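Local coordinates for histidine triad protein (Plasmodium falciparum 3D7, PDB 5CS2) that probably hydrolyses diadenosine triphosphate to AMP and ADP, as a histidine triad enzyme of the FHIT type, and is bound by the antimalarial natural product cyclomarin A, at residues L61-H66 with V112-I117; T39-G44 with I75-L80; D97-I102 with I120-N125. All blocks are in the same frame, centred on the assembly; numbering follows the deposited sequence.

Overall arrangement
All three contacts lie within the HIT domain and reach its five-stranded antiparallel sheet. Contact 1 (61-66 with 112-117) holds most of the predicted histidine triad motif, with H116, the predicted nucleotidyl-accepting histidine. Contact 2 (39-44 with 75-80) fastens helix 72-93 to the turn before strand 42-46; its centre is about 12 Å from that of contact 1, and the L61 N to Y41 O distance of 2.8 Å links them. Contact 3 (97-102 with 120-125), centred about 21 Å from contact 1, shares strand 116-122 with it, and I117 packs on I100 and I102. Contacts 2 and 3 stay about 6 Å apart at their nearest atoms, yet both reach the second subunit.

Contact 1: L61-H66 with V112-I117; sequences LKKKKH and VDHVHI
The first residue of the triad motif, H114, lies with one face of its imidazole under the backbone of K63. CA of K63 sits 3.8 Å from the centroid of the H114 ring and close to its normal, a CH-pi contact, and the K63 side chain, crossing obliquely, brings CG to 3.7 Å from H114 ND1. With CG of K63 anti to its backbone N (chi1 -165°), the chain carries on past the ring and bends at its last torsion, so that NZ gives a hydrogen bond to D113 O, 2.9 Å away and nearly along the C=O axis. The D113 carboxylate takes no part in that bond; K65 runs alongside the D113 side chain, CE 4.0 Å from OD1, while NZ of K65 and OD1 of D113 stay 4.7 Å apart.

One backbone bond fixes the two segments against each other: V115 N donates to K64 O at 2.8 Å, almost straight at 168°. The same carbonyl also receives CA-H of H114. Next to it, CG2 of V115 presses on the backbone of H66, 3.2 Å from its C.

H114 and H116 are the first two histidines of the His-x-His-x-His signature of the HIT family, which H118 completes; the segment enters it through an inverse gamma turn centred on D113. The predicted nucleophile is H116, whose ND1 donates to H114 O at 2.7 Å, in the imidazole plane and nearly straight (170°). That bond uses up the ND1 hydrogen and sets the ring's rotation, leaving NE2 as the nitrogen that could attack phosphorus, consistent with the tele-AMP intermediate.

In the second shell, H114 is held at both nitrogens, NE2 by T60 O and ND1 by G26 N. K64 NZ turns off to a salt bridge with E74, and H66 ND1 bonds D104.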
loop_
_atom_site.group_PDB
_atom_site.type_symbol
_atom_site.label_atom_id
_atom_site.label_comp_id
_atom_site.label_asym_id
_atom_site.label_seq_id
_atom_site.Cartn_x
_atom_site.Cartn_y
_atom_site.Cartn_z
ATOM N N LEU A 61 15.288 0.814 -3.895
ATOM C CA LEU A 61 16.656 0.534 -4.341
ATOM C C LEU A 61 17.608 0.691 -3.140
ATOM O O LEU A 61 18.577 -0.067 -3.014
ATOM C CB LEU A 61 17.052 1.483 -5.490
ATOM C CG LEU A 61 16.474 1.147 -6.872
ATOM C CD1 LEU A 61 16.492 2.363 -7.800
ATOM C CD2 LEU A 61 17.173 -0.043 -7.514
ATOM N N LYS A 62 17.294 1.657 -2.253
ATOM C CA LYS A 62 18.029 1.898 -1.008
ATOM C C LYS A 62 17.446 1.008 0.093
ATOM O O LYS A 62 16.225 0.956 0.263
ATOM C CB LYS A 62 17.973 3.388 -0.618
ATOM C CG LYS A 62 18.796 3.710 0.632
ATOM C CD LYS A 62 19.324 5.143 0.675
ATOM C CE LYS A 62 20.201 5.391 1.891
ATOM N NZ LYS A 62 21.458 4.583 1.869
ATOM N N LYS A 63 18.314 0.284 0.830
ATOM C CA LYS A 63 17.857 -0.596 1.898
ATOM C C LYS A 63 17.323 0.236 3.070
ATOM O O LYS A 63 18.052 1.042 3.652
ATOM C CB LYS A 63 18.969 -1.548 2.356
ATOM C CG LYS A 63 18.448 -2.703 3.184
ATOM C CD LYS A 63 19.512 -3.251 4.122
ATOM C CE LYS A 63 18.908 -4.153 5.161
ATOM N NZ LYS A 63 18.349 -3.403 6.320
ATOM N N LYS A 64 16.020 0.097 3.341
ATOM C CA LYS A 64 15.319 0.762 4.440
ATOM C C LYS A 64 14.451 -0.302 5.070
ATOM O O LYS A 64 13.781 -1.035 4.346
ATOM C CB LYS A 64 14.532 1.969 3.948
ATOM C CG LYS A 64 15.433 3.198 3.846
ATOM C CD LYS A 64 14.896 4.264 2.939
ATOM C CE LYS A 64 15.934 5.353 2.750
ATOM N NZ LYS A 64 15.354 6.729 2.799
ATOM N N LYS A 65 14.517 -0.453 6.404
ATOM C CA LYS A 65 13.824 -1.547 7.091
ATOM C C LYS A 65 12.304 -1.393 7.204
ATOM O O LYS A 65 11.555 -2.333 6.913
ATOM C CB LYS A 65 14.429 -1.779 8.493
ATOM C CG LYS A 65 13.907 -3.042 9.173
ATOM C CD LYS A 65 14.530 -3.250 10.542
ATOM C CE LYS A 65 14.015 -4.509 11.182
ATOM N NZ LYS A 65 14.587 -4.698 12.538
ATOM N N HIS A 66 11.875 -0.237 7.698
ATOM C CA HIS A 66 10.475 0.057 7.950
ATOM C C HIS A 66 9.892 1.016 6.948
ATOM O O HIS A 66 10.575 1.897 6.458
ATOM C CB HIS A 66 10.300 0.624 9.368
ATOM C CG HIS A 66 10.269 -0.443 10.420
ATOM N ND1 HIS A 66 9.157 -1.269 10.583
ATOM C CD2 HIS A 66 11.216 -0.793 11.320
ATOM C CE1 HIS A 66 9.480 -2.105 11.555
ATOM N NE2 HIS A 66 10.707 -1.850 12.034
ATOM N N VAL A 112 12.661 -10.506 5.505
ATOM C CA VAL A 112 13.769 -9.770 4.915
ATOM C C VAL A 112 13.640 -8.331 5.411
ATOM O O VAL A 112 12.593 -7.703 5.200
ATOM C CB VAL A 112 13.761 -9.844 3.360
ATOM C CG1 VAL A 112 14.861 -8.977 2.773
ATOM C CG2 VAL A 112 13.884 -11.294 2.872
ATOM N N ASP A 113 14.687 -7.802 6.073
ATOM C CA ASP A 113 14.674 -6.473 6.704
ATOM C C ASP A 113 14.833 -5.354 5.705
ATOM O O ASP A 113 15.753 -4.564 5.792
ATOM C CB ASP A 113 15.717 -6.412 7.845
ATOM C CG ASP A 113 15.467 -7.485 8.904
ATOM O OD1 ASP A 113 14.295 -7.912 9.062
ATOM O OD2 ASP A 113 16.442 -7.936 9.529
ATOM N N HIS A 114 13.855 -5.226 4.785
ATOM C CA HIS A 114 13.909 -4.248 3.704
ATOM C C HIS A 114 12.440 -4.119 3.257
ATOM O O HIS A 114 11.812 -5.141 2.998
ATOM C CB HIS A 114 14.783 -4.832 2.559
ATOM C CG HIS A 114 15.105 -3.891 1.438
ATOM N ND1 HIS A 114 16.224 -4.094 0.636
ATOM C CD2 HIS A 114 14.444 -2.792 0.992
ATOM C CE1 HIS A 114 16.236 -3.092 -0.232
ATOM N NE2 HIS A 114 15.160 -2.306 -0.085
ATOM N N VAL A 115 11.895 -2.902 3.316
ATOM C CA VAL A 115 10.493 -2.576 2.960
ATOM C C VAL A 115 10.170 -3.184 1.619
ATOM O O VAL A 115 10.878 -2.913 0.653
ATOM C CB VAL A 115 10.240 -1.038 2.846
ATOM C CG1 VAL A 115 8.768 -0.758 2.494
ATOM C CG2 VAL A 115 10.624 -0.311 4.109
ATOM N N HIS A 116 9.095 -3.956 1.549
ATOM C CA HIS A 116 8.649 -4.472 0.235
ATOM C C HIS A 116 7.133 -4.631 0.162
ATOM O O HIS A 116 6.475 -4.927 1.164
ATOM C CB HIS A 116 9.386 -5.767 -0.175
ATOM C CG HIS A 116 9.291 -6.893 0.801
ATOM N ND1 HIS A 116 10.004 -6.873 1.992
ATOM C CD2 HIS A 116 8.612 -8.054 0.718
ATOM C CE1 HIS A 116 9.714 -8.007 2.607
ATOM N NE2 HIS A 116 8.891 -8.763 1.878
ATOM N N ILE A 117 6.572 -4.470 -1.052
ATOM C CA ILE A 117 5.140 -4.660 -1.242
ATOM C C ILE A 117 4.937 -5.960 -1.997
ATOM O O ILE A 117 5.621 -6.195 -3.006
ATOM C CB ILE A 117 4.545 -3.501 -2.091
ATOM C CG1 ILE A 117 4.735 -2.107 -1.439
ATOM C CG2 ILE A 117 3.051 -3.786 -2.424
ATOM C CD1 ILE A 117 4.287 -0.845 -2.285
#

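Contact 2: T39-G44 with I75-L80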
loop_
_atom_site.group_PDB
_atom_site.type_symbol
_atom_site.label_atom_id
_atom_site.label_comp_id
_atom_site.label_asym_id
_atom_site.label_seq_id
_atom_site.Cartn_x
_atom_site.Cartn_y
_atom_site.Cartn_z
ATOM N N THR A 39 12.825 1.849 -11.365
ATOM C CA THR A 39 12.341 3.230 -11.347
ATOM C C THR A 39 13.396 4.091 -10.658
ATOM O O THR A 39 14.465 3.582 -10.304
ATOM C CB THR A 39 10.936 3.317 -10.685
ATOM O OG1 THR A 39 11.115 3.107 -9.283
ATOM C CG2 THR A 39 9.950 2.288 -11.245
ATOM N N LYS A 40 13.096 5.375 -10.453
ATOM C CA LYS A 40 14.009 6.309 -9.807
ATOM C C LYS A 40 14.404 5.826 -8.402
ATOM O O LYS A 40 15.562 5.975 -8.027
ATOM C CB LYS A 40 13.376 7.710 -9.741
ATOM C CG LYS A 40 14.321 8.796 -9.224
ATOM C CD LYS A 40 13.711 10.186 -9.346
ATOM C CE LYS A 40 14.662 11.260 -8.877
ATOM N NZ LYS A 40 14.132 12.624 -9.154
ATOM N N TYR A 41 13.452 5.232 -7.645
ATOM C CA TYR A 41 13.687 4.782 -6.259
ATOM C C TYR A 41 13.351 3.328 -5.965
ATOM O O TYR A 41 13.632 2.861 -4.860
ATOM C CB TYR A 41 12.890 5.673 -5.296
ATOM C CG TYR A 41 13.238 7.139 -5.354
ATOM C CD1 TYR A 41 14.372 7.635 -4.718
ATOM C CD2 TYR A 41 12.418 8.042 -6.021
ATOM C CE1 TYR A 41 14.695 8.991 -4.768
ATOM C CE2 TYR A 41 12.707 9.405 -6.038
ATOM C CZ TYR A 41 13.869 9.869 -5.449
ATOM O OH TYR A 41 14.159 11.212 -5.502
ATOM N N SER A 42 12.749 2.596 -6.898
ATOM C CA SER A 42 12.282 1.242 -6.584
ATOM C C SER A 42 12.579 0.262 -7.701
ATOM O O SER A 42 13.065 0.661 -8.759
ATOM C CB SER A 42 10.758 1.275 -6.417
ATOM O OG SER A 42 10.326 2.306 -5.558
ATOM N N TYR A 43 12.262 -0.996 -7.472
ATOM C CA TYR A 43 12.330 -2.029 -8.484
ATOM C C TYR A 43 11.336 -3.133 -8.190
ATOM O O TYR A 43 10.875 -3.278 -7.066
ATOM C CB TYR A 43 13.754 -2.532 -8.747
ATOM C CG TYR A 43 14.361 -3.381 -7.661
ATOM C CD1 TYR A 43 15.021 -2.799 -6.585
ATOM C CD2 TYR A 43 14.324 -4.769 -7.734
ATOM C CE1 TYR A 43 15.643 -3.587 -5.611
ATOM C CE2 TYR A 43 14.923 -5.564 -6.757
ATOM C CZ TYR A 43 15.606 -4.966 -5.716
ATOM O OH TYR A 43 16.193 -5.760 -4.746
ATOM N N GLY A 44 10.956 -3.849 -9.223
ATOM C CA GLY A 44 10.008 -4.942 -9.141
ATOM C C GLY A 44 10.681 -6.208 -9.591
ATOM O O GLY A 44 11.399 -6.210 -10.596
ATOM N N ILE A 75 8.008 7.013 -1.045
ATOM C CA ILE A 75 6.623 6.571 -0.774
ATOM C C ILE A 75 5.819 6.729 -2.050
ATOM O O ILE A 75 5.122 5.805 -2.461
ATOM C CB ILE A 75 5.956 7.342 0.414
ATOM C CG1 ILE A 75 6.713 7.070 1.717
ATOM C CG2 ILE A 75 4.442 6.937 0.553
ATOM C CD1 ILE A 75 6.539 8.193 2.766
ATOM N N ILE A 76 5.924 7.909 -2.684
ATOM C CA ILE A 76 5.201 8.143 -3.934
ATOM C C ILE A 76 5.650 7.170 -5.018
ATOM O O ILE A 76 4.815 6.583 -5.718
ATOM C CB ILE A 76 5.393 9.617 -4.344
ATOM C CG1 ILE A 76 4.688 10.568 -3.325
ATOM C CG2 ILE A 76 4.969 9.879 -5.824
ATOM C CD1 ILE A 76 5.064 12.062 -3.495
ATOM N N ASP A 77 6.973 7.017 -5.175
ATOM C CA ASP A 77 7.526 6.154 -6.219
ATOM C C ASP A 77 7.049 4.710 -6.085
ATOM O O ASP A 77 6.494 4.159 -7.037
ATOM C CB ASP A 77 9.065 6.254 -6.233
ATOM C CG ASP A 77 9.718 5.502 -7.390
ATOM O OD1 ASP A 77 9.620 4.261 -7.414
ATOM O OD2 ASP A 77 10.376 6.164 -8.245
ATOM N N ILE A 78 7.232 4.095 -4.908
ATOM C CA ILE A 78 6.898 2.694 -4.733
ATOM C C ILE A 78 5.378 2.434 -4.877
ATOM O O ILE A 78 4.980 1.365 -5.363
ATOM C CB ILE A 78 7.502 2.064 -3.451
ATOM C CG1 ILE A 78 7.563 0.528 -3.610
ATOM C CG2 ILE A 78 6.698 2.453 -2.199
ATOM C CD1 ILE A 78 8.365 -0.268 -2.602
ATOM N N ASN A 79 4.569 3.441 -4.511
ATOM C CA ASN A 79 3.119 3.298 -4.556
ATOM C C ASN A 79 2.549 3.530 -5.935
ATOM O O ASN A 79 1.617 2.812 -6.314
ATOM C CB ASN A 79 2.461 4.125 -3.492
ATOM C CG ASN A 79 2.561 3.379 -2.174
ATOM O OD1 ASN A 79 2.084 2.247 -2.017
ATOM N ND2 ASN A 79 3.331 3.928 -1.255
ATOM N N LEU A 80 3.116 4.459 -6.693
ATOM C CA LEU A 80 2.722 4.621 -8.104
ATOM C C LEU A 80 3.140 3.373 -8.892
ATOM O O LEU A 80 2.366 2.881 -9.712
ATOM C CB LEU A 80 3.312 5.887 -8.715
ATOM C CG LEU A 80 2.797 7.226 -8.159
ATOM C CD1 LEU A 80 3.504 8.375 -8.849
ATOM C CD2 LEU A 80 1.266 7.373 -8.307
#
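D77 pushes its carboxylate from helix 72-93 into the turn T39-S42, with CG anti to its own backbone N (chi1 -174°), and lies against the edge of the Y41 ring, the two planes 89° apart. OD1 is gripped by two hydroxyls. T39 OG1, meeting D77 tip to tip, donates to OD1 at 2.7 Å through the syn lone pair, while S42 OG donates to the same OD1 at 2.8 Å from above the carboxylate plane. The second oxygen has a looser hold: Y41 N gives OD2 a weak, bent bond of 3.3 Å, and CD2 of Y41 comes up to OD2 at 3.6 Å.

T39 is itself set in place by the turn. Its OG1 stands between the backbone N and the carbonyl carbon (chi1 72°) and accepts from S42 N at 2.9 Å, an ST motif, so that this hydroxyl takes one bond and passes another on to D77. S42 OG also packs against CB of I78, 3.5 Å away, and I78 in turn touches I117 of strand 116-122. L12 also touches the D77 side chain.

Two hydroxyl donors and one weakly bound backbone N-H around a buried carboxylate would help to keep D77 ionised, and they tie the helix to the start of strand 42-46 through polar bonds.

Contact 3: D97-I102 with I120-N125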
loop_
_atom_site.group_PDB
_atom_site.type_symbol
_atom_site.label_atom_id
_atom_site.label_comp_id
_atom_site.label_asym_id
_atom_site.label_seq_id
_atom_site.Cartn_x
_atom_site.Cartn_y
_atom_site.Cartn_z
ATOM N N ASP A 97 -8.559 -8.686 -9.685
ATOM C CA ASP A 97 -8.417 -8.767 -8.226
ATOM C C ASP A 97 -7.016 -9.086 -7.745
ATOM O O ASP A 97 -6.343 -9.955 -8.302
ATOM C CB ASP A 97 -9.406 -9.769 -7.633
ATOM C CG ASP A 97 -10.875 -9.501 -7.954
ATOM O OD1 ASP A 97 -11.182 -8.399 -8.500
ATOM O OD2 ASP A 97 -11.715 -10.371 -7.639
ATOM N N PHE A 98 -6.580 -8.367 -6.687
ATOM C CA PHE A 98 -5.223 -8.516 -6.159
ATOM C C PHE A 98 -5.223 -8.394 -4.656
ATOM O O PHE A 98 -6.026 -7.642 -4.102
ATOM C CB PHE A 98 -4.306 -7.381 -6.686
ATOM C CG PHE A 98 -4.250 -7.276 -8.185
ATOM C CD1 PHE A 98 -3.335 -8.031 -8.914
ATOM C CD2 PHE A 98 -5.179 -6.516 -8.875
ATOM C CE1 PHE A 98 -3.340 -8.005 -10.307
ATOM C CE2 PHE A 98 -5.185 -6.489 -10.274
ATOM C CZ PHE A 98 -4.263 -7.230 -10.972
ATOM N N SER A 99 -4.305 -9.096 -4.020
ATOM C CA SER A 99 -3.996 -8.926 -2.596
ATOM C C SER A 99 -2.724 -8.078 -2.617
ATOM O O SER A 99 -1.744 -8.415 -3.305
ATOM C CB SER A 99 -3.732 -10.252 -1.890
ATOM O OG SER A 99 -4.901 -11.041 -1.797
ATOM N N ILE A 100 -2.777 -6.915 -1.971
ATOM C CA ILE A 100 -1.638 -6.012 -1.947
ATOM C C ILE A 100 -1.248 -5.858 -0.492
ATOM O O ILE A 100 -2.121 -5.568 0.330
ATOM C CB ILE A 100 -1.955 -4.660 -2.610
ATOM C CG1 ILE A 100 -2.558 -4.838 -4.056
ATOM C CG2 ILE A 100 -0.725 -3.741 -2.586
ATOM C CD1 ILE A 100 -3.264 -3.578 -4.496
ATOM N N ALA A 101 0.028 -6.070 -0.146
ATOM C CA ALA A 101 0.366 -5.988 1.287
ATOM C C ALA A 101 1.793 -5.678 1.583
ATOM O O ALA A 101 2.682 -6.077 0.829
ATOM C CB ALA A 101 -0.004 -7.268 1.996
ATOM N N ILE A 102 2.009 -5.010 2.752
ATOM C CA ILE A 102 3.339 -4.749 3.316
ATOM C C ILE A 102 3.373 -5.419 4.701
ATOM O O ILE A 102 2.468 -5.182 5.504
ATOM C CB ILE A 102 3.680 -3.243 3.432
ATOM C CG1 ILE A 102 3.555 -2.506 2.072
ATOM C CG2 ILE A 102 5.090 -3.039 4.049
ATOM C CD1 ILE A 102 3.856 -0.976 2.173
ATOM N N ILE A 120 -0.270 -9.889 -5.275
ATOM C CA ILE A 120 -0.658 -11.273 -5.594
ATOM C C ILE A 120 -1.948 -11.263 -6.390
ATOM O O ILE A 120 -3.025 -10.976 -5.843
ATOM C CB ILE A 120 -0.763 -12.208 -4.355
ATOM C CG1 ILE A 120 0.475 -12.117 -3.430
ATOM C CG2 ILE A 120 -1.029 -13.671 -4.799
ATOM C CD1 ILE A 120 0.227 -12.420 -1.973
ATOM N N PRO A 121 -1.894 -11.668 -7.666
ATOM C CA PRO A 121 -3.134 -11.741 -8.464
ATOM C C PRO A 121 -4.055 -12.773 -7.836
ATOM O O PRO A 121 -3.576 -13.769 -7.295
ATOM C CB PRO A 121 -2.637 -12.212 -9.839
ATOM C CG PRO A 121 -1.182 -11.819 -9.870
ATOM C CD PRO A 121 -0.724 -12.085 -8.463
ATOM N N ARG A 122 -5.369 -12.505 -7.835
ATOM C CA ARG A 122 -6.338 -13.411 -7.202
ATOM C C ARG A 122 -7.440 -13.884 -8.166
ATOM O O ARG A 122 -7.914 -13.105 -8.988
ATOM C CB ARG A 122 -6.994 -12.720 -5.994
ATOM C CG ARG A 122 -6.034 -12.292 -4.871
ATOM C CD ARG A 122 -5.168 -13.414 -4.355
ATOM N NE ARG A 122 -5.953 -14.525 -3.814
ATOM C CZ ARG A 122 -6.400 -14.581 -2.565
ATOM N NH1 ARG A 122 -6.128 -13.601 -1.709
ATOM N NH2 ARG A 122 -7.117 -15.622 -2.156
ATOM N N LYS A 123 -7.843 -15.168 -8.039
ATOM C CA LYS A 123 -8.900 -15.827 -8.833
ATOM C C LYS A 123 -9.808 -16.684 -7.937
ATOM O O LYS A 123 -9.419 -17.019 -6.817
ATOM C CB LYS A 123 -8.268 -16.673 -9.954
ATOM C CG LYS A 123 -7.691 -15.828 -11.080
ATOM C CD LYS A 123 -6.577 -16.545 -11.834
ATOM C CE LYS A 123 -6.424 -15.952 -13.216
ATOM N NZ LYS A 123 -5.165 -16.375 -13.887
ATOM N N ILE A 124 -11.027 -17.025 -8.410
ATOM C CA ILE A 124 -11.988 -17.847 -7.638
ATOM C C ILE A 124 -11.363 -19.160 -7.143
ATOM O O ILE A 124 -10.738 -19.892 -7.921
ATOM C CB ILE A 124 -13.333 -18.096 -8.395
ATOM C CG1 ILE A 124 -14.001 -16.774 -8.822
ATOM C CG2 ILE A 124 -14.312 -18.985 -7.572
ATOM C CD1 ILE A 124 -15.078 -16.889 -9.943
ATOM N N ASN A 125 -11.511 -19.422 -5.830
ATOM C CA ASN A 125 -11.043 -20.613 -5.117
ATOM C C ASN A 125 -9.547 -20.937 -5.345
ATOM O O ASN A 125 -9.173 -22.119 -5.374
ATOM C CB ASN A 125 -11.947 -21.837 -5.434
ATOM C CG ASN A 125 -13.368 -21.747 -4.906
ATOM O OD1 ASN A 125 -13.689 -20.967 -3.992
ATOM N ND2 ASN A 125 -14.247 -22.585 -5.443
#
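Backbone bonds carry the pairing of these two antiparallel strands, whose short axes approach to 4.4 Å. S99 and I120 form a hydrogen-bonded pair with both bonds made: S99 N donates to I120 O at 2.9 Å, straight (168°) and on a lone pair, and I120 N returns to S99 O at 2.9 Å. Beyond F98 and P121, a non-hydrogen-bonded pair, R122 N donates to D97 O at 2.8 Å from above the carbonyl plane. Between these bonds, CA-H of F98 points at I120 O.

The polar side-chain contact lies on the S99 and R122 face of the sheet. R122 folds back over its neighbour strand through bends at chi2 and chi3, which lay CG and CD along S99 OG and bring NH1 round to donate to that oxygen at 2.8 Å. The hydroxyl sits in the guanidinium plane, at its edge. NH2 of R122 is engaged by a salt bridge to D126, which helps to fix the guanidinium's orientation.

Apolar contact falls on the opposite face, where the F98 ring, CG anti to the carbonyl carbon (chi1 -56°), brings CD1 to 3.7 Å from P121 CA. The same ring packs on C86 and M89 of helix 72-93.

D97 sends its OD2 to the backbone N of E107 in the second subunit, and F98, I100, A101 and I102 pair with an antiparallel strand of that subunit. Strand 97-104, the outer strand of the hairpin with 116-122, thus forms the edge through which the sheet runs on into the partner, as in HIT dimers.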